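PDB 3GWB: peptidase M16 inactive domain family protein from Pseudomonas fluorescens, which belongs to the M16 peptidase family and probably acts as, or alongside, a metal-dependent hydrolase, though its own activity is unproven. Local coordinates for residues A[265-270]-A[386-391]; A[269-274]-A[345-350]. All coordinates share one frame; numbering follows the deposited sequence.

Contact 1: residues A[265-270]-A[386-391]; sequences DYAAVS and EDFMRQ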
loop_
_atom_site.group_PDB
_atom_site.type_symbol
_atom_site.label_atom_id
_atom_site.label_comp_id
_atom_site.label_asym_id
_atom_site.label_seq_id
_atom_site.Cartn_x
_atom_site.Cartn_y
_atom_site.Cartn_z
ATOM N N ASP A 265 -26.202 15.771 -12.319
ATOM C CA ASP A 265 -25.076 16.627 -12.695
ATOM C C ASP A 265 -23.716 16.001 -12.412
ATOM O O ASP A 265 -22.693 16.673 -12.500
ATOM C CB ASP A 265 -25.148 17.971 -11.967
ATOM C CG ASP A 265 -26.349 18.784 -12.374
ATOM O OD1 ASP A 265 -26.806 18.622 -13.526
ATOM O OD2 ASP A 265 -26.824 19.591 -11.546
ATOM N N TYR A 266 -23.704 14.718 -12.076
ATOM C CA TYR A 266 -22.454 14.036 -11.763
ATOM C C TYR A 266 -21.365 14.236 -12.815
ATOM O O TYR A 266 -20.236 14.601 -12.488
ATOM C CB TYR A 266 -22.699 12.536 -11.582
ATOM C CG TYR A 266 -21.454 11.794 -11.172
ATOM C CD1 TYR A 266 -20.902 11.971 -9.905
ATOM C CD2 TYR A 266 -20.807 10.933 -12.059
ATOM C CE1 TYR A 266 -19.733 11.317 -9.531
ATOM C CE2 TYR A 266 -19.631 10.272 -11.698
ATOM C CZ TYR A 266 -19.104 10.466 -10.429
ATOM O OH TYR A 266 -17.950 9.811 -10.064
ATOM N N ALA A 267 -21.699 13.992 -14.077
ATOM C CA ALA A 267 -20.720 14.137 -15.151
ATOM C C ALA A 267 -20.223 15.578 -15.271
ATOM O O ALA A 267 -19.030 15.821 -15.480
ATOM C CB ALA A 267 -21.325 13.673 -16.480
ATOM N N ALA A 268 -21.140 16.530 -15.143
ATOM C CA ALA A 268 -20.790 17.938 -15.250
ATOM C C ALA A 268 -19.882 18.393 -14.109
ATOM O O ALA A 268 -18.912 19.108 -14.343
ATOM C CB ALA A 268 -22.051 18.793 -15.290
ATOM N N VAL A 269 -20.183 17.975 -12.881
ATOM C CA VAL A 269 -19.358 18.382 -11.739
ATOM C C VAL A 269 -18.040 17.631 -11.708
ATOM O O VAL A 269 -17.048 18.131 -11.180
ATOM C CB VAL A 269 -20.085 18.177 -10.380
ATOM C CG1 VAL A 269 -21.386 18.961 -10.369
ATOM C CG2 VAL A 269 -20.330 16.703 -10.129
ATOM N N SER A 270 -18.023 16.431 -12.278
ATOM C CA SER A 270 -16.793 15.653 -12.309
ATOM C C SER A 270 -15.798 16.350 -13.229
ATOM O O SER A 270 -14.622 16.482 -12.896
ATOM C CB SER A 270 -17.062 14.234 -12.812
ATOM O OG SER A 270 -17.975 13.568 -11.957
ATOM N N GLU A 386 -22.112 4.091 -20.919
ATOM C CA GLU A 386 -22.215 4.752 -22.213
ATOM C C GLU A 386 -22.688 6.194 -22.075
ATOM O O GLU A 386 -22.204 7.081 -22.777
ATOM C CB GLU A 386 -23.177 3.992 -23.133
ATOM C CG GLU A 386 -22.916 2.493 -23.221
ATOM C CD GLU A 386 -23.631 1.714 -22.129
ATOM O OE1 GLU A 386 -24.882 1.755 -22.097
ATOM O OE2 GLU A 386 -22.946 1.062 -21.310
ATOM N N ASP A 387 -23.628 6.429 -21.165
ATOM C CA ASP A 387 -24.155 7.772 -20.965
ATOM C C ASP A 387 -23.110 8.715 -20.385
ATOM O O ASP A 387 -23.085 9.901 -20.719
ATOM C CB ASP A 387 -25.378 7.748 -20.041
ATOM C CG ASP A 387 -26.497 6.866 -20.568
ATOM O OD1 ASP A 387 -26.684 6.807 -21.806
ATOM O OD2 ASP A 387 -27.200 6.241 -19.742
ATOM N N PHE A 388 -22.255 8.194 -19.513
ATOM C CA PHE A 388 -21.228 9.022 -18.900
ATOM C C PHE A 388 -20.271 9.586 -19.949
ATOM O O PHE A 388 -19.935 10.769 -19.916
ATOM C CB PHE A 388 -20.442 8.224 -17.859
ATOM C CG PHE A 388 -19.412 9.039 -17.144
ATOM C CD1 PHE A 388 -19.782 9.919 -16.131
ATOM C CD2 PHE A 388 -18.077 8.974 -17.523
ATOM C CE1 PHE A 388 -18.834 10.732 -15.513
ATOM C CE2 PHE A 388 -17.123 9.781 -16.914
ATOM C CZ PHE A 388 -17.500 10.661 -15.905
HETATM N N MSE A 389 -19.833 8.738 -20.874
HETATM C CA MSE A 389 -18.920 9.167 -21.933
HETATM C C MSE A 389 -19.568 10.184 -22.849
HETATM O O MSE A 389 -19.009 11.246 -23.107
HETATM C CB MSE A 389 -18.470 7.980 -22.781
HETATM C CG MSE A 389 -17.217 7.297 -22.287
HETATM SE SE MSE A 389 -17.432 6.598 -20.659
HETATM C CE MSE A 389 -15.709 6.276 -20.176
ATOM N N ARG A 390 -20.747 9.844 -23.351
ATOM C CA ARG A 390 -21.470 10.727 -24.253
ATOM C C ARG A 390 -21.646 12.102 -23.620
ATOM O O ARG A 390 -21.203 13.107 -24.176
ATOM C CB ARG A 390 -22.841 10.132 -24.590
ATOM C CG ARG A 390 -23.573 10.871 -25.702
ATOM C CD ARG A 390 -24.944 10.271 -25.998
ATOM N NE ARG A 390 -25.863 10.409 -24.871
ATOM C CZ ARG A 390 -26.246 9.405 -24.090
ATOM N NH1 ARG A 390 -25.790 8.179 -24.313
ATOM N NH2 ARG A 390 -27.079 9.630 -23.083
ATOM N N GLN A 391 -22.280 12.134 -22.451
ATOM C CA GLN A 391 -22.532 13.380 -21.741
ATOM C C GLN A 391 -21.264 14.175 -21.446
ATOM O O GLN A 391 -21.220 15.385 -21.678
ATOM C CB GLN A 391 -23.284 13.100 -20.436
ATOM C CG GLN A 391 -24.705 12.597 -20.642
ATOM C CD GLN A 391 -25.432 12.341 -19.334
ATOM O OE1 GLN A 391 -25.463 13.199 -18.447
ATOM N NE2 GLN A 391 -26.029 11.161 -19.212
#
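A267 and F388 are the closest backbone pair where the first turn of helix 266-277 meets helix 384-394, their CA atoms 6.4 Å apart. The two short axes come within 9.9 Å and cross at -51°, and the CB of A267 points toward the second helix. F388 fills the wedge between them. Its CG stands anti to the backbone N (chi1 -177°), and this swings the ring across so that one corner does the touching: CE1 of F388 lies 3.9 Å from CA of A267 and 4.0 Å from its CB. The same corner reaches the Y266 ring, CE1 of F388 to CE2 of Y266 at 3.9 Å. The two rings meet obliquely. Q391, about one turn on from F388, adds a loose contact, its CB 4.5 Å from CB of A267.

S270, on the same helix as Y266, places its OG over one face of the Y266 ring, 3.5 Å above the plane and over its centre. The same OG lies unusually close to Y266 O, 2.5 Å away, so the fine geometry of that pair should not be pressed. The carbonyl also takes the backbone N-H of S270. Beyond the two segments, R261 adds a cation-pi contact to Y266. On the other helix, NH1 and NH2 of R390 both grip OD1 of D387, while S383 OG bonds its OD2.

The chemistry that joins the helices is therefore apolar: carbon against carbon, centred on an alanine and one ring corner. The bonds of R390 with D387 and of D387 with S383 stay on the side of helix 384-394, so the approach of the two helices rests on the apolar fit of A267, Y266 and the F388 ring, of which A267 is buried and F388 still partly exposed, with no charge pairing between the segments.

Contact 2: residues A[269-274]-A[345-350]; sequences VSLGNQ and KELDDA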
loop_
_atom_site.group_PDB
_atom_site.type_symbol
_atom_site.label_atom_id
_atom_site.label_comp_id
_atom_site.label_asym_id
_atom_site.label_seq_id
_atom_site.Cartn_x
_atom_site.Cartn_y
_atom_site.Cartn_z
ATOM N N VAL A 269 -20.183 17.975 -12.881
ATOM C CA VAL A 269 -19.358 18.382 -11.739
ATOM C C VAL A 269 -18.040 17.631 -11.708
ATOM O O VAL A 269 -17.048 18.131 -11.180
ATOM C CB VAL A 269 -20.085 18.177 -10.380
ATOM C CG1 VAL A 269 -21.386 18.961 -10.369
ATOM C CG2 VAL A 269 -20.330 16.703 -10.129
ATOM N N SER A 270 -18.023 16.431 -12.278
ATOM C CA SER A 270 -16.793 15.653 -12.309
ATOM C C SER A 270 -15.798 16.350 -13.229
ATOM O O SER A 270 -14.622 16.482 -12.896
ATOM C CB SER A 270 -17.062 14.234 -12.812
ATOM O OG SER A 270 -17.975 13.568 -11.957
ATOM N N LEU A 271 -16.275 16.809 -14.380
ATOM C CA LEU A 271 -15.400 17.489 -15.328
ATOM C C LEU A 271 -14.998 18.863 -14.785
ATOM O O LEU A 271 -13.860 19.306 -14.956
ATOM C CB LEU A 271 -16.105 17.643 -16.673
ATOM C CG LEU A 271 -15.203 18.054 -17.832
ATOM C CD1 LEU A 271 -14.363 16.854 -18.297
ATOM C CD2 LEU A 271 -16.071 18.566 -18.966
ATOM N N GLY A 272 -15.931 19.524 -14.114
ATOM C CA GLY A 272 -15.632 20.826 -13.542
ATOM C C GLY A 272 -14.580 20.687 -12.454
ATOM O O GLY A 272 -13.682 21.518 -12.333
ATOM N N ASN A 273 -14.684 19.621 -11.664
ATOM C CA ASN A 273 -13.721 19.390 -10.597
ATOM C C ASN A 273 -12.368 19.032 -11.171
ATOM O O ASN A 273 -11.341 19.433 -10.638
ATOM C CB ASN A 273 -14.173 18.264 -9.669
ATOM C CG ASN A 273 -13.146 17.962 -8.607
ATOM O OD1 ASN A 273 -12.360 17.017 -8.727
ATOM N ND2 ASN A 273 -13.119 18.786 -7.571
ATOM N N GLN A 274 -12.370 18.262 -12.250
ATOM C CA GLN A 274 -11.123 17.864 -12.895
ATOM C C GLN A 274 -10.309 19.100 -13.268
ATOM O O GLN A 274 -9.106 19.159 -13.013
ATOM C CB GLN A 274 -11.413 17.027 -14.148
ATOM C CG GLN A 274 -11.916 15.612 -13.859
ATOM C CD GLN A 274 -12.352 14.866 -15.119
ATOM O OE1 GLN A 274 -11.658 14.888 -16.137
ATOM N NE2 GLN A 274 -13.502 14.194 -15.048
ATOM N N LYS A 345 -10.279 26.146 -23.536
ATOM C CA LYS A 345 -9.063 25.351 -23.533
ATOM C C LYS A 345 -9.108 24.310 -22.422
ATOM O O LYS A 345 -8.891 23.123 -22.672
ATOM C CB LYS A 345 -7.836 26.247 -23.354
ATOM C CG LYS A 345 -6.525 25.473 -23.259
ATOM C CD LYS A 345 -5.318 26.398 -23.161
ATOM C CE LYS A 345 -5.355 27.256 -21.898
ATOM N NZ LYS A 345 -5.370 26.442 -20.641
ATOM N N GLU A 346 -9.399 24.760 -21.200
ATOM C CA GLU A 346 -9.474 23.862 -20.048
ATOM C C GLU A 346 -10.486 22.754 -20.258
ATOM O O GLU A 346 -10.232 21.603 -19.907
ATOM C CB GLU A 346 -9.851 24.633 -18.781
ATOM C CG GLU A 346 -8.856 25.702 -18.386
ATOM C CD GLU A 346 -9.256 26.430 -17.114
ATOM O OE1 GLU A 346 -10.410 26.903 -17.044
ATOM O OE2 GLU A 346 -8.413 26.537 -16.192
ATOM N N LEU A 347 -11.637 23.104 -20.820
ATOM C CA LEU A 347 -12.691 22.131 -21.063
ATOM C C LEU A 347 -12.252 21.066 -22.069
ATOM O O LEU A 347 -12.470 19.874 -21.850
ATOM C CB LEU A 347 -13.953 22.832 -21.570
ATOM C CG LEU A 347 -15.170 21.942 -21.821
ATOM C CD1 LEU A 347 -15.849 21.636 -20.496
ATOM C CD2 LEU A 347 -16.145 22.645 -22.757
ATOM N N ASP A 348 -11.630 21.490 -23.165
ATOM C CA ASP A 348 -11.180 20.546 -24.185
ATOM C C ASP A 348 -10.088 19.623 -23.665
ATOM O O ASP A 348 -10.136 18.410 -23.873
ATOM C CB ASP A 348 -10.694 21.290 -25.429
ATOM C CG ASP A 348 -11.834 21.896 -26.221
ATOM O OD1 ASP A 348 -12.844 21.186 -26.435
ATOM O OD2 ASP A 348 -11.721 23.072 -26.634
ATOM N N ASP A 349 -9.103 20.205 -22.990
ATOM C CA ASP A 349 -8.011 19.432 -22.412
ATOM C C ASP A 349 -8.578 18.386 -21.449
ATOM O O ASP A 349 -8.190 17.217 -21.489
ATOM C CB ASP A 349 -7.052 20.364 -21.666
ATOM C CG ASP A 349 -6.245 21.250 -22.608
ATOM O OD1 ASP A 349 -6.755 21.587 -23.702
ATOM O OD2 ASP A 349 -5.105 21.619 -22.245
ATOM N N ALA A 350 -9.505 18.805 -20.591
ATOM C CA ALA A 350 -10.110 17.883 -19.635
ATOM C C ALA A 350 -10.833 16.751 -20.361
ATOM O O ALA A 350 -10.642 15.577 -20.033
ATOM C CB ALA A 350 -11.079 18.628 -18.713
#
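L271 makes both apolar contacts to residues 345-350, one with each branch of its side chain, which also touches K351 and L354 further along that helix. CD1 of L271 rests on the methyl of A350, at 3.8 Å from its CB, and leans toward the backbone there, since the carbonyl carbon C of A350 lies 4.1 Å from the same CD1. The other branch, CD2, meets CD1 of L347 at 3.4 Å, closer than usual for two methyl groups, so the packing is tight at this point. The two leucine side chains cross at about a right angle. In L347 the CG is anti to the backbone N (chi1 -178°), which turns a side chain that leaves the helix obliquely so that its end comes nearer to L271. Around the pair, V397 and V400 of helix 397-407 touch L347, and L395 touches L271, so the leucines belong to a core built by several helices.

In the fold, this is the helical layer that accompanies the mixed five-stranded sheet of the second half of the chain, as in the alpha/beta domains of M16 peptidases. Helices 266-277 and 344-356 run steeply across one another here, with short axes 9.9 Å apart at closest approach and N-to-C directions 109° from each other. The CA atoms of Q274 and A350 come nearest, at 6.8 Å.

Polar groups take a lesser part. OE1 of Q274 lies 4.1 Å from A350 O, too far for a bond and between two acceptors, while its NE2 turns back along its own helix in a weak bond to S270 O. E346, on the same helix as L347, is held by a salt bridge from R284 and by the backbone N-H of T343, and its side chain touches I275 of helix 266-277.

How the contacts relate
Contacts 1 and 2 are successive uses of helix 266-277. V269 and S270 belong to both ranges, and the two centres lie about 11 Å apart, on the same side of the chain's centre. Contact 1 involves the helix start against helix 384-394 and is partly buried; contact 2, further along, meets helix 344-356 and is buried. Helix 397-407 and L395 touch residues of both contacts: A403 packs on A268 and V269, and L395 reaches A268 as well. The contact centres lie about 19 Å and 22 Å from the centre of the chain, and neither contact includes a bound metal or ligand.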